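Local structure of putative glycosidase ph117-related (Bacteroides thetaiotaomicron, 5A7V) at residues T58-P63 with K124-Y129; V69-N74 with Y92-K97; I168-I173 with K196-G201; F189-D194 with L242-P247. The protein is probably a family GH130 enzyme that acts on beta-linked mannosides, by phosphorolysis or hydrolysis, and binds mannose in its central pocket. All coordinates share one frame; numbering follows the deposited sequence. Where two conformers were deposited one is given.

Interaction 1 of 4, residues T58-P63 with K124-Y129; sequences TKFYCP and KTPVFY
Phe-60 carries this contact, with Pro-126 over one face of its ring and Tyr-129 beyond its tip. With CG anti to its backbone N (chi1 168°), the side chain leaves the short strand 60-62 in the direction of the loop 124-129. Its CB already meets the proline ring, 3.8 Å from Pro-126 CD. Further out, Phe-60 CD1 comes to 3.5 Å from Pro-126 CD, and Pro-126 CG sits almost exactly over the middle of the aromatic ring, 3.5 Å from the Phe-60 centroid and 3° off the normal, a well-centred CH-pi contact. The backbone N of Cys-62 lies on the opposite face, offset toward the rim. At the tip, Phe-60 CZ points into the centre of the Tyr-129 ring and is nearly equidistant from its six carbons, with Tyr-129 CG at 3.8 Å. This is an edge-to-face pair with planes at 57° and centroids 4.8 Å apart. Pro-63 CG adds a lesser contact to the same tyrosine, 4.0 Å from Tyr-129 CE1.

At the other end the two backbones approach without bonding directly. One water donates to both Lys-59 O (2.7 Å) and Lys-124 O, bridging two carbonyls that face each other. Lys-124 O also accepts from Trp-71 NE1, while Thr-58 OG1 turns to Glu-72.

Strand 60-62 pairs with strand 67-69 in a small antiparallel hairpin, and the contact lays that hairpin against the loop leaving strand 121-122, the last strand of a four-stranded antiparallel sheet: peripheral packing on one blade of the beta-propeller characteristic of GH130 enzymes.

Interaction 2 of 4, residues V69-N74 with Y92-K97; sequences VAWESN and YRAEDK. With MAN (alpha-D-mannopyranose), chain D; BMA (beta-D-mannopyranose), chain C.
Glu-72 and Tyr-92 both hold CG between the backbone N and the carbonyl carbon (chi1 58° and 53°), and these turns bring carboxylate and phenol together. Tyr-92 OH donates to Glu-72 OE1 at 2.7 Å, on the syn side, with carboxylate and ring only 8° from coplanar. Trp-71 crosses the phenol at about a right angle, its CH2 3.6 Å from Tyr-92 OH, and its CZ3 rests on Ala-94 CB.

Asn-74 grips the end of strand 87-95 twice. Its backbone N donates to Glu-95 O at 3.0 Å, and its ND2 reaches Asp-96 O from above the carbonyl plane. Ser-73 lies along the aliphatic part of Lys-97, OG to CG 3.5 Å, while Ser-73 OG bonds Ala-70 O to brace the type I turn 70-73.

On the far side of the strand, the extended Arg-93 sends NH1 to O3 of the modelled mannose, 3.0 Å in the alpha anomer and 2.9 Å in the beta. NH2 reaches O4 and makes a salt bridge, weak as a hydrogen bond, with Glu-95 OE2; Glu-95 OE1 pairs with Arg-105. Asp-146 also pairs with Arg-93, and Arg-122 with Glu-72. Glu-95 and Asp-146 thus probably hold the guanidinium in place, its edge to the sugar hydroxyls.

Interaction 3 of 4, residues I168-I173 with K196-G201; sequences IPRLAI and KFFNLG. With SO4 (sulfate ion), chain I.
The mannose pocket includes Pro-169, which lies where strand 169-176 meets the loop 196-201, whose residues 197-200 form a type I beta turn. Pro-169 contacts the sugar in both modelled anomers. Its carbonyl faces the loop, with Gly-201 CA only 3.2 Å from Pro-169 O in a CA-H...O contact.

The polar work falls to Arg-170. Its chain runs extended from CG to NE, with CG anti to the carbonyl carbon (chi1 -64°), and the last torsion turns the guanidinium so that its edge serves three partners. NE donates to Phe-198 O at 2.9 Å with an N-H...O angle of 159°. NH2 donates to Asn-199 OD1, also at 2.9 Å; both acceptors lie close to the guanidinium plane, although the Asn-199 amide itself is turned 71° from it. Along the remaining edge sits a sulfate ion, probably from the crystallisation liquor. Arg-170 NH1 reaches its O1 at 2.9 Å and NH2 its O4 at 2.8 Å, and Asn-165 and His-167 hold the anion too. Ile-168 CG2 covers one face of the guanidinium, 4.1 Å above its centre, and also packs on Gly-201 CA at 3.8 Å. With bonds from NE, NH1 and NH2, the group's rotation is fixed.

Strand 169-176 lies between strands 157-164 and 183-187 in a four-stranded antiparallel sheet. Phe-198 leans on Pro-187 of the latter, and Leu-200 packs on Trp-229 of strand 225-229, so the loop spans two neighbouring sheets just ahead of strand 205-212.

Interaction 4 of 4, residues F189-D194 with L242-P247; sequences FAKAYD and LVNWTP
Phe-189 packs against Trp-245 and Pro-247 where two neighbouring blades of the propeller meet: the segment 189-194 follows strand 183-187, the outer strand of one sheet, and 242-247 includes the short strand 246-247 of the next. Pro-247 CG lies over one face of the phenylalanine in a CH-pi contact, 4.0 Å from the ring centroid, and closest to CD1. Trp-245 O sits at the ring edge, in its plane, 3.5 Å from Phe-189 CD1, while Trp-245 CB meets Phe-189 CE1. Ala-192 CB fills in beside them, 3.6 Å from Trp-245 O.

Around this apolar patch runs a looser polar shell. Lys-191 passes its CE across the Asn-244 amide at about a right angle, CE to CG 3.6 Å, its chain bent at the last two torsions. One water links Lys-191 N to Asn-244 OD1; another accepts from Ala-192 N and donates to Trp-245 O.

Further out, Phe-189 meets Trp-229 and touches Leu-171 on strand 169-176, and Trp-245 packs on Ile-173 of the same strand, so residues of both sheets position the pair. At the surface Tyr-193 carries its CG anti to the carbonyl carbon (chi1 -55°), which sends the phenol past Thr-246 CG2. There Tyr-193 OH donates to Pro-247 O at 2.7 Å, nearly along the C=O axis.

Overall arrangement
From the N terminus, residues 58-63 open the loop that interaction 1 closes at 124-129. Interaction 2 (69-74 with 92-97) is nested inside it, and the two touch through Thr-58 with Glu-72 and Phe-60 with Val-69 and Trp-71, joining the 60-62/67-69 hairpin to the sheet that runs from strand 75-84 to strand 121-122. Interactions 3 and 4 come later, after both have closed, and cross each other: 168-173, 189-194, 196-201 and 242-247 alternate along the chain. They touch through Ile-173 against Leu-242, Val-243 and Trp-245, and Phe-198 against Ala-190, tying the sheet from strand 143-151 to strand 183-187 to the next. Interactions 2 and 3, centres about 24 Å apart, both contribute to the mannose site.

Interaction 1 of 4, residues T58-P63 with K124-Y129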
# COMPACT_ATOMS: atom_id res chain seq x y z
N THR A 58 -2.51 25.34 -2.56
CA THR A 58 -2.24 24.83 -3.90
C THR A 58 -3.56 24.42 -4.55
O THR A 58 -4.31 23.56 -4.06
CB THR A 58 -1.29 23.63 -3.86
OG1 THR A 58 -1.64 22.81 -2.76
CG2 THR A 58 0.15 24.08 -3.66
N LYS A 59 -3.86 25.01 -5.68
CA LYS A 59 -5.12 24.76 -6.36
C LYS A 59 -4.85 24.01 -7.68
O LYS A 59 -3.77 24.11 -8.25
CB LYS A 59 -5.83 26.10 -6.64
CG LYS A 59 -6.01 27.04 -5.45
CD LYS A 59 -6.93 26.43 -4.43
CE LYS A 59 -7.12 27.35 -3.23
NZ LYS A 59 -7.96 28.53 -3.59
N PHE A 60 -5.88 23.32 -8.12
CA PHE A 60 -5.91 22.52 -9.35
C PHE A 60 -7.20 22.82 -10.06
O PHE A 60 -8.25 22.76 -9.42
CB PHE A 60 -5.92 21.02 -8.87
CG PHE A 60 -6.23 20.02 -9.91
CD1 PHE A 60 -5.47 19.95 -11.07
CD2 PHE A 60 -7.26 19.07 -9.73
CE1 PHE A 60 -5.69 18.96 -12.00
CE2 PHE A 60 -7.48 18.11 -10.70
CZ PHE A 60 -6.70 18.08 -11.85
N TYR A 61 -7.16 23.06 -11.38
CA TYR A 61 -8.41 23.13 -12.15
C TYR A 61 -8.89 21.71 -12.42
O TYR A 61 -8.30 20.98 -13.23
CB TYR A 61 -8.21 23.90 -13.47
CG TYR A 61 -9.50 24.19 -14.19
CD1 TYR A 61 -10.01 23.30 -15.12
CD2 TYR A 61 -10.20 25.36 -13.95
CE1 TYR A 61 -11.17 23.56 -15.82
CE2 TYR A 61 -11.36 25.66 -14.63
CZ TYR A 61 -11.84 24.77 -15.58
OH TYR A 61 -12.99 25.10 -16.25
N CYS A 62 -9.94 21.30 -11.73
CA CYS A 62 -10.42 19.94 -11.80
C CYS A 62 -11.22 19.83 -13.11
O CYS A 62 -12.21 20.55 -13.33
CB CYS A 62 -11.32 19.61 -10.60
SG CYS A 62 -12.18 18.03 -10.80
N PRO A 63 -10.83 18.88 -13.98
CA PRO A 63 -11.55 18.76 -15.25
C PRO A 63 -12.94 18.17 -15.13
O PRO A 63 -13.72 18.28 -16.08
CB PRO A 63 -10.64 17.83 -16.12
CG PRO A 63 -9.92 17.02 -15.08
CD PRO A 63 -9.70 17.94 -13.91
N LYS A 124 2.88 21.12 -7.73
CA LYS A 124 1.75 21.92 -7.19
C LYS A 124 0.38 21.50 -7.67
O LYS A 124 -0.65 21.92 -7.12
CB LYS A 124 1.96 23.41 -7.46
CG LYS A 124 3.15 23.99 -6.71
CD LYS A 124 3.50 25.40 -7.20
CE LYS A 124 4.53 26.03 -6.29
NZ LYS A 124 5.82 25.28 -6.31
N THR A 125 0.34 20.59 -8.63
CA THR A 125 -0.91 20.03 -9.14
C THR A 125 -0.76 18.48 -9.20
O THR A 125 0.37 17.96 -9.34
CB THR A 125 -1.29 20.57 -10.51
OG1 THR A 125 -0.25 20.28 -11.47
CG2 THR A 125 -1.46 22.08 -10.51
N PRO A 126 -1.89 17.77 -9.14
CA PRO A 126 -1.81 16.28 -9.14
C PRO A 126 -1.45 15.74 -10.53
O PRO A 126 -1.61 16.44 -11.52
CB PRO A 126 -3.24 15.88 -8.69
CG PRO A 126 -4.10 17.02 -9.22
CD PRO A 126 -3.27 18.25 -8.98
N VAL A 127 -0.99 14.49 -10.53
CA VAL A 127 -0.60 13.79 -11.77
C VAL A 127 -1.60 12.76 -12.20
O VAL A 127 -1.52 12.24 -13.33
CB VAL A 127 0.79 13.12 -11.69
CG1 VAL A 127 1.86 14.17 -11.43
CG2 VAL A 127 0.83 12.04 -10.63
N PHE A 128 -2.55 12.36 -11.33
CA PHE A 128 -3.50 11.29 -11.65
C PHE A 128 -4.80 11.60 -10.92
O PHE A 128 -4.78 11.89 -9.71
CB PHE A 128 -2.92 9.94 -11.22
CG PHE A 128 -3.69 8.74 -11.73
CD1 PHE A 128 -3.62 8.39 -13.09
CD2 PHE A 128 -4.41 7.91 -10.89
CE1 PHE A 128 -4.28 7.28 -13.57
CE2 PHE A 128 -5.07 6.79 -11.35
CZ PHE A 128 -5.00 6.45 -12.71
N TYR A 129 -5.92 11.57 -11.63
CA TYR A 129 -7.18 12.08 -11.09
C TYR A 129 -8.35 11.67 -11.94
O TYR A 129 -8.14 11.35 -13.17
CB TYR A 129 -7.10 13.63 -11.00
CG TYR A 129 -6.42 14.34 -12.18
CD1 TYR A 129 -7.09 14.61 -13.37
CD2 TYR A 129 -5.09 14.66 -12.12
CE1 TYR A 129 -6.43 15.19 -14.46
CE2 TYR A 129 -4.42 15.28 -13.17
CZ TYR A 129 -5.11 15.55 -14.33
OH TYR A 129 -4.48 16.17 -15.40
O HOH W 1 -1.29 24.69 -7.42

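Interaction 2 of 4, residues V69-N74 with Y92-K97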
# COMPACT_ATOMS: atom_id res chain seq x y z
N VAL A 69 -9.91 23.63 -7.30
CA VAL A 69 -10.09 22.95 -6.02
C VAL A 69 -8.76 22.90 -5.29
O VAL A 69 -7.70 22.74 -5.91
CB VAL A 69 -10.66 21.53 -6.18
CG1 VAL A 69 -11.98 21.56 -6.90
CG2 VAL A 69 -9.74 20.59 -6.89
N ALA A 70 -8.82 23.02 -3.94
CA ALA A 70 -7.64 22.87 -3.10
C ALA A 70 -7.43 21.35 -2.86
O ALA A 70 -7.86 20.75 -1.85
CB ALA A 70 -7.78 23.67 -1.82
N TRP A 71 -6.80 20.74 -3.87
CA TRP A 71 -6.77 19.29 -4.02
C TRP A 71 -6.01 18.51 -2.96
O TRP A 71 -6.19 17.29 -2.86
CB TRP A 71 -6.19 18.97 -5.42
CG TRP A 71 -4.75 19.34 -5.58
CD1 TRP A 71 -4.23 20.56 -5.87
CD2 TRP A 71 -3.62 18.47 -5.42
NE1 TRP A 71 -2.87 20.52 -5.92
CE2 TRP A 71 -2.46 19.23 -5.66
CE3 TRP A 71 -3.48 17.10 -5.14
CZ2 TRP A 71 -1.17 18.69 -5.61
CZ3 TRP A 71 -2.22 16.57 -5.08
CH2 TRP A 71 -1.07 17.34 -5.33
N GLU A 72 -5.14 19.18 -2.21
CA GLU A 72 -4.37 18.50 -1.15
C GLU A 72 -4.47 19.22 0.20
O GLU A 72 -3.55 19.15 1.03
CB GLU A 72 -2.91 18.32 -1.59
CG GLU A 72 -2.22 19.62 -1.95
CD GLU A 72 -0.75 19.49 -2.33
OE1 GLU A 72 -0.20 18.38 -2.20
OE2 GLU A 72 -0.15 20.52 -2.78
N SER A 73 -5.62 19.86 0.40
CA SER A 73 -5.79 20.70 1.54
C SER A 73 -6.28 19.96 2.78
O SER A 73 -6.13 20.49 3.90
CB SER A 73 -6.77 21.83 1.24
OG SER A 73 -8.08 21.35 0.94
N ASN A 74 -6.86 18.77 2.62
CA ASN A 74 -7.44 18.07 3.78
C ASN A 74 -6.48 17.07 4.39
O ASN A 74 -6.16 17.15 5.56
CB ASN A 74 -8.76 17.42 3.37
CG ASN A 74 -9.89 17.66 4.35
OD1 ASN A 74 -9.72 18.13 5.47
ND2 ASN A 74 -11.09 17.35 3.89
N TYR A 92 1.35 10.36 -3.79
CA TYR A 92 0.60 10.37 -2.52
C TYR A 92 -0.89 10.58 -2.76
O TYR A 92 -1.31 11.39 -3.61
CB TYR A 92 1.14 11.39 -1.51
CG TYR A 92 1.28 12.84 -2.00
CD1 TYR A 92 2.45 13.29 -2.66
CD2 TYR A 92 0.27 13.78 -1.82
CE1 TYR A 92 2.59 14.60 -3.05
CE2 TYR A 92 0.42 15.10 -2.20
CZ TYR A 92 1.59 15.51 -2.79
OH TYR A 92 1.75 16.83 -3.19
N ARG A 93 -1.72 9.87 -1.99
CA ARG A 93 -3.16 10.09 -2.02
C ARG A 93 -3.46 11.44 -1.36
O ARG A 93 -3.15 11.61 -0.19
CB ARG A 93 -3.88 8.96 -1.28
CG ARG A 93 -5.39 9.10 -1.29
CD ARG A 93 -6.11 8.02 -0.50
NE ARG A 93 -7.51 8.24 -0.43
CZ ARG A 93 -8.39 7.44 0.20
NH1 ARG A 93 -8.02 6.25 0.68
NH2 ARG A 93 -9.64 7.86 0.38
N ALA A 94 -4.14 12.32 -2.06
CA ALA A 94 -4.48 13.64 -1.57
C ALA A 94 -5.97 13.84 -1.66
O ALA A 94 -6.62 13.50 -2.66
CB ALA A 94 -3.80 14.70 -2.40
N GLU A 95 -6.55 14.36 -0.56
CA GLU A 95 -7.98 14.65 -0.49
C GLU A 95 -8.25 16.14 -0.33
O GLU A 95 -7.52 16.84 0.41
CB GLU A 95 -8.65 13.88 0.66
CG GLU A 95 -8.77 12.40 0.37
CD GLU A 95 -9.42 11.64 1.52
OE1 GLU A 95 -9.26 12.07 2.72
OE2 GLU A 95 -10.07 10.59 1.23
N ASP A 96 -9.28 16.59 -1.06
CA ASP A 96 -9.82 17.96 -0.99
C ASP A 96 -10.88 18.06 0.12
O ASP A 96 -11.05 17.11 0.91
CB ASP A 96 -10.32 18.37 -2.39
CG ASP A 96 -11.53 17.57 -2.87
OD1 ASP A 96 -12.18 16.84 -2.09
OD2 ASP A 96 -11.87 17.74 -4.07
N LYS A 97 -11.58 19.19 0.16
CA LYS A 97 -12.60 19.46 1.20
C LYS A 97 -14.04 19.35 0.65
O LYS A 97 -14.98 20.01 1.15
CB LYS A 97 -12.33 20.81 1.87
CG LYS A 97 -11.05 20.80 2.70
CD LYS A 97 -10.77 22.12 3.39
CE LYS A 97 -9.47 22.06 4.17
NZ LYS A 97 -9.26 23.26 5.02
C1 MAN D . -13.14 3.11 2.76
C2 MAN D . -11.73 3.42 3.02
C3 MAN D . -11.53 4.79 2.41
C4 MAN D . -11.96 4.91 0.96
C5 MAN D . -13.34 4.30 0.73
C6 MAN D . -13.59 3.95 -0.72
O1 MAN D . -14.09 3.80 3.49
O2 MAN D . -10.83 2.55 2.35
O3 MAN D . -10.17 5.23 2.47
O4 MAN D . -12.02 6.30 0.57
O5 MAN D . -13.49 3.08 1.43
O6 MAN D . -12.63 3.04 -1.25
C1 BMA C . -13.05 3.14 2.91
C2 BMA C . -11.66 3.76 3.06
C3 BMA C . -11.63 5.08 2.32
C4 BMA C . -12.07 4.89 0.89
C5 BMA C . -13.36 4.05 0.79
C6 BMA C . -13.73 3.71 -0.63
O1 BMA C . -13.26 1.91 3.59
O2 BMA C . -10.66 2.91 2.48
O3 BMA C . -10.31 5.74 2.38
O4 BMA C . -12.29 6.20 0.33
O5 BMA C . -13.28 2.81 1.53
O6 BMA C . -12.71 2.97 -1.32

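Interaction 3 of 4, residues I168-I173 with K196-G201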
# COMPACT_ATOMS: atom_id res chain seq x y z
N ILE A 168 -19.23 1.36 -5.40
CA ILE A 168 -18.40 0.16 -5.31
C ILE A 168 -16.93 0.57 -5.51
O ILE A 168 -16.62 1.22 -6.50
CB ILE A 168 -18.81 -0.89 -6.37
CG1 ILE A 168 -20.25 -1.34 -6.17
CG2 ILE A 168 -17.87 -2.08 -6.32
CD1 ILE A 168 -20.84 -2.20 -7.28
N PRO A 169 -16.02 0.22 -4.57
CA PRO A 169 -14.59 0.41 -4.80
C PRO A 169 -14.07 -0.70 -5.68
O PRO A 169 -14.36 -1.87 -5.46
CB PRO A 169 -13.97 0.31 -3.40
CG PRO A 169 -14.94 -0.47 -2.60
CD PRO A 169 -16.28 -0.43 -3.27
N ARG A 170 -13.29 -0.35 -6.72
CA ARG A 170 -12.75 -1.38 -7.62
C ARG A 170 -11.23 -1.26 -7.78
O ARG A 170 -10.70 -0.17 -7.98
CB ARG A 170 -13.39 -1.28 -9.01
CG ARG A 170 -14.88 -1.55 -9.06
CD ARG A 170 -15.43 -1.39 -10.48
NE ARG A 170 -16.80 -1.89 -10.65
CZ ARG A 170 -17.89 -1.18 -10.38
NH1 ARG A 170 -17.80 0.06 -9.93
NH2 ARG A 170 -19.09 -1.70 -10.60
N LEU A 171 -10.56 -2.40 -7.70
CA LEU A 171 -9.12 -2.48 -7.97
C LEU A 171 -8.87 -2.33 -9.49
O LEU A 171 -9.42 -3.12 -10.27
CB LEU A 171 -8.58 -3.83 -7.51
CG LEU A 171 -7.08 -4.05 -7.63
CD1 LEU A 171 -6.26 -3.01 -6.91
CD2 LEU A 171 -6.68 -5.45 -7.18
N ALA A 172 -8.10 -1.32 -9.84
CA ALA A 172 -7.85 -0.97 -11.25
C ALA A 172 -6.38 -0.80 -11.52
O ALA A 172 -5.56 -0.74 -10.63
CB ALA A 172 -8.63 0.28 -11.62
N ILE A 173 -6.04 -0.73 -12.83
CA ILE A 173 -4.65 -0.69 -13.30
C ILE A 173 -4.45 0.54 -14.19
O ILE A 173 -5.31 0.84 -15.05
CB ILE A 173 -4.24 -1.96 -14.09
CG1 ILE A 173 -4.62 -3.26 -13.38
CG2 ILE A 173 -2.78 -1.91 -14.45
CD1 ILE A 173 -3.87 -3.51 -12.06
N LYS A 196 -17.37 -11.96 -14.46
CA LYS A 196 -17.96 -12.29 -13.13
C LYS A 196 -17.67 -11.28 -12.04
O LYS A 196 -18.56 -10.98 -11.22
CB LYS A 196 -17.50 -13.70 -12.70
CG LYS A 196 -17.96 -14.23 -11.33
CD LYS A 196 -17.52 -15.69 -11.20
CE LYS A 196 -17.83 -16.33 -9.86
NZ LYS A 196 -19.26 -16.24 -9.54
N PHE A 197 -16.42 -10.78 -11.99
CA PHE A 197 -15.98 -9.91 -10.89
C PHE A 197 -15.91 -8.44 -11.27
O PHE A 197 -15.34 -7.66 -10.54
CB PHE A 197 -14.65 -10.43 -10.31
CG PHE A 197 -14.73 -11.85 -9.76
CD1 PHE A 197 -15.46 -12.11 -8.62
CD2 PHE A 197 -14.08 -12.90 -10.36
CE1 PHE A 197 -15.50 -13.42 -8.13
CE2 PHE A 197 -14.12 -14.20 -9.88
CZ PHE A 197 -14.84 -14.45 -8.74
N PHE A 198 -16.54 -8.03 -12.39
CA PHE A 198 -16.52 -6.61 -12.74
C PHE A 198 -17.07 -5.76 -11.59
O PHE A 198 -16.54 -4.70 -11.31
CB PHE A 198 -17.30 -6.34 -14.04
CG PHE A 198 -17.21 -4.91 -14.49
CD1 PHE A 198 -18.08 -3.95 -14.01
CD2 PHE A 198 -16.24 -4.51 -15.41
CE1 PHE A 198 -17.98 -2.64 -14.41
CE2 PHE A 198 -16.15 -3.21 -15.81
CZ PHE A 198 -17.02 -2.27 -15.32
N ASN A 199 -18.17 -6.22 -10.97
CA ASN A 199 -18.82 -5.49 -9.88
C ASN A 199 -18.34 -5.88 -8.50
O ASN A 199 -18.98 -5.50 -7.50
CB ASN A 199 -20.35 -5.62 -9.96
CG ASN A 199 -20.90 -5.04 -11.21
OD1 ASN A 199 -20.44 -3.97 -11.69
ND2 ASN A 199 -21.92 -5.70 -11.75
N LEU A 200 -17.22 -6.61 -8.40
CA LEU A 200 -16.65 -6.96 -7.10
C LEU A 200 -16.05 -5.74 -6.42
O LEU A 200 -15.25 -4.99 -7.01
CB LEU A 200 -15.55 -8.01 -7.28
CG LEU A 200 -14.77 -8.44 -6.04
CD1 LEU A 200 -15.66 -9.24 -5.13
CD2 LEU A 200 -13.54 -9.22 -6.45
N GLY A 201 -16.44 -5.52 -5.16
CA GLY A 201 -15.78 -4.50 -4.35
C GLY A 201 -14.43 -5.06 -3.92
O GLY A 201 -14.31 -6.11 -3.27
S SO4 I . -21.59 0.93 -10.20
O1 SO4 I . -20.46 1.11 -9.28
O2 SO4 I . -21.45 1.83 -11.38
O3 SO4 I . -22.86 1.21 -9.46
O4 SO4 I . -21.62 -0.45 -10.76

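Interaction 4 of 4, residues F189-D194 with L242-P247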
# COMPACT_ATOMS: atom_id res chain seq x y z
N PHE A 189 -10.15 -6.88 -12.72
CA PHE A 189 -10.93 -8.12 -12.86
C PHE A 189 -12.15 -7.93 -13.79
O PHE A 189 -13.12 -8.69 -13.74
CB PHE A 189 -11.36 -8.65 -11.50
CG PHE A 189 -10.22 -8.76 -10.53
CD1 PHE A 189 -9.03 -9.34 -10.88
CD2 PHE A 189 -10.35 -8.24 -9.24
CE1 PHE A 189 -7.96 -9.41 -9.98
CE2 PHE A 189 -9.31 -8.34 -8.35
CZ PHE A 189 -8.12 -8.93 -8.69
N ALA A 190 -12.08 -6.92 -14.67
CA ALA A 190 -13.20 -6.70 -15.60
C ALA A 190 -13.50 -7.87 -16.54
O ALA A 190 -14.64 -8.19 -16.80
CB ALA A 190 -12.94 -5.46 -16.46
N LYS A 191 -12.43 -8.47 -17.06
CA LYS A 191 -12.58 -9.41 -18.19
C LYS A 191 -12.72 -10.88 -17.77
O LYS A 191 -13.42 -11.65 -18.44
CB LYS A 191 -11.33 -9.27 -19.08
CG LYS A 191 -11.29 -10.04 -20.38
CD LYS A 191 -10.08 -9.63 -21.24
CE LYS A 191 -8.83 -10.46 -20.98
NZ LYS A 191 -8.16 -10.74 -22.28
N ALA A 192 -12.00 -11.27 -16.71
CA ALA A 192 -11.90 -12.69 -16.37
C ALA A 192 -13.26 -13.34 -16.11
O ALA A 192 -14.19 -12.71 -15.62
CB ALA A 192 -11.01 -12.85 -15.12
N TYR A 193 -13.37 -14.63 -16.42
CA TYR A 193 -14.57 -15.40 -16.12
C TYR A 193 -15.83 -14.72 -16.67
O TYR A 193 -16.84 -14.59 -15.96
CB TYR A 193 -14.68 -15.68 -14.61
CG TYR A 193 -13.46 -16.37 -14.01
CD1 TYR A 193 -13.11 -17.67 -14.35
CD2 TYR A 193 -12.66 -15.73 -13.08
CE1 TYR A 193 -11.98 -18.28 -13.80
CE2 TYR A 193 -11.52 -16.33 -12.55
CZ TYR A 193 -11.19 -17.59 -12.87
OH TYR A 193 -10.05 -18.14 -12.29
N ASP A 194 -15.75 -14.22 -17.91
CA ASP A 194 -16.88 -13.59 -18.60
C ASP A 194 -17.45 -12.42 -17.78
O ASP A 194 -18.67 -12.21 -17.71
CB ASP A 194 -17.98 -14.64 -18.92
CG ASP A 194 -19.01 -14.14 -19.90
OD1 ASP A 194 -18.67 -13.32 -20.78
OD2 ASP A 194 -20.19 -14.57 -19.79
N LEU A 242 -0.33 -7.67 -17.66
CA LEU A 242 -0.23 -6.70 -16.56
C LEU A 242 -1.46 -5.85 -16.33
O LEU A 242 -1.53 -5.17 -15.29
CB LEU A 242 1.02 -5.80 -16.66
CG LEU A 242 2.32 -6.59 -16.50
CD1 LEU A 242 3.47 -5.81 -17.09
CD2 LEU A 242 2.59 -6.89 -15.01
N VAL A 243 -2.49 -5.98 -17.15
CA VAL A 243 -3.69 -5.15 -17.05
C VAL A 243 -4.95 -5.97 -16.81
O VAL A 243 -5.80 -5.54 -16.03
CB VAL A 243 -3.84 -4.16 -18.24
CG1 VAL A 243 -2.66 -3.22 -18.24
CG2 VAL A 243 -3.94 -4.84 -19.61
N ASN A 244 -5.06 -7.14 -17.46
CA ASN A 244 -6.18 -8.06 -17.23
C ASN A 244 -5.72 -9.19 -16.31
O ASN A 244 -4.83 -9.97 -16.66
CB ASN A 244 -6.71 -8.62 -18.56
CG ASN A 244 -7.27 -7.54 -19.45
OD1 ASN A 244 -8.25 -6.86 -19.10
ND2 ASN A 244 -6.65 -7.34 -20.60
N TRP A 245 -6.32 -9.24 -15.12
CA TRP A 245 -5.92 -10.21 -14.07
C TRP A 245 -7.01 -11.24 -13.84
O TRP A 245 -8.20 -10.92 -13.88
CB TRP A 245 -5.62 -9.42 -12.77
CG TRP A 245 -4.40 -8.55 -12.89
CD1 TRP A 245 -4.33 -7.26 -13.42
CD2 TRP A 245 -3.04 -8.92 -12.57
NE1 TRP A 245 -3.04 -6.84 -13.42
CE2 TRP A 245 -2.22 -7.81 -12.91
CE3 TRP A 245 -2.44 -10.07 -12.03
CZ2 TRP A 245 -0.84 -7.82 -12.70
CZ3 TRP A 245 -1.08 -10.09 -11.88
CH2 TRP A 245 -0.28 -8.98 -12.22
N THR A 246 -6.58 -12.49 -13.60
CA THR A 246 -7.48 -13.62 -13.41
C THR A 246 -7.32 -14.12 -11.98
O THR A 246 -6.28 -14.67 -11.63
CB THR A 246 -7.16 -14.70 -14.44
OG1 THR A 246 -7.32 -14.17 -15.76
CG2 THR A 246 -8.07 -15.92 -14.24
N PRO A 247 -8.35 -13.87 -11.11
CA PRO A 247 -8.23 -14.36 -9.74
C PRO A 247 -8.16 -15.86 -9.63
O PRO A 247 -8.75 -16.57 -10.46
CB PRO A 247 -9.49 -13.83 -9.06
CG PRO A 247 -10.00 -12.73 -9.88
CD PRO A 247 -9.57 -13.08 -11.31
O HOH W 2 -9.68 -7.08 -16.80
O HOH W 3 -9.64 -9.74 -15.91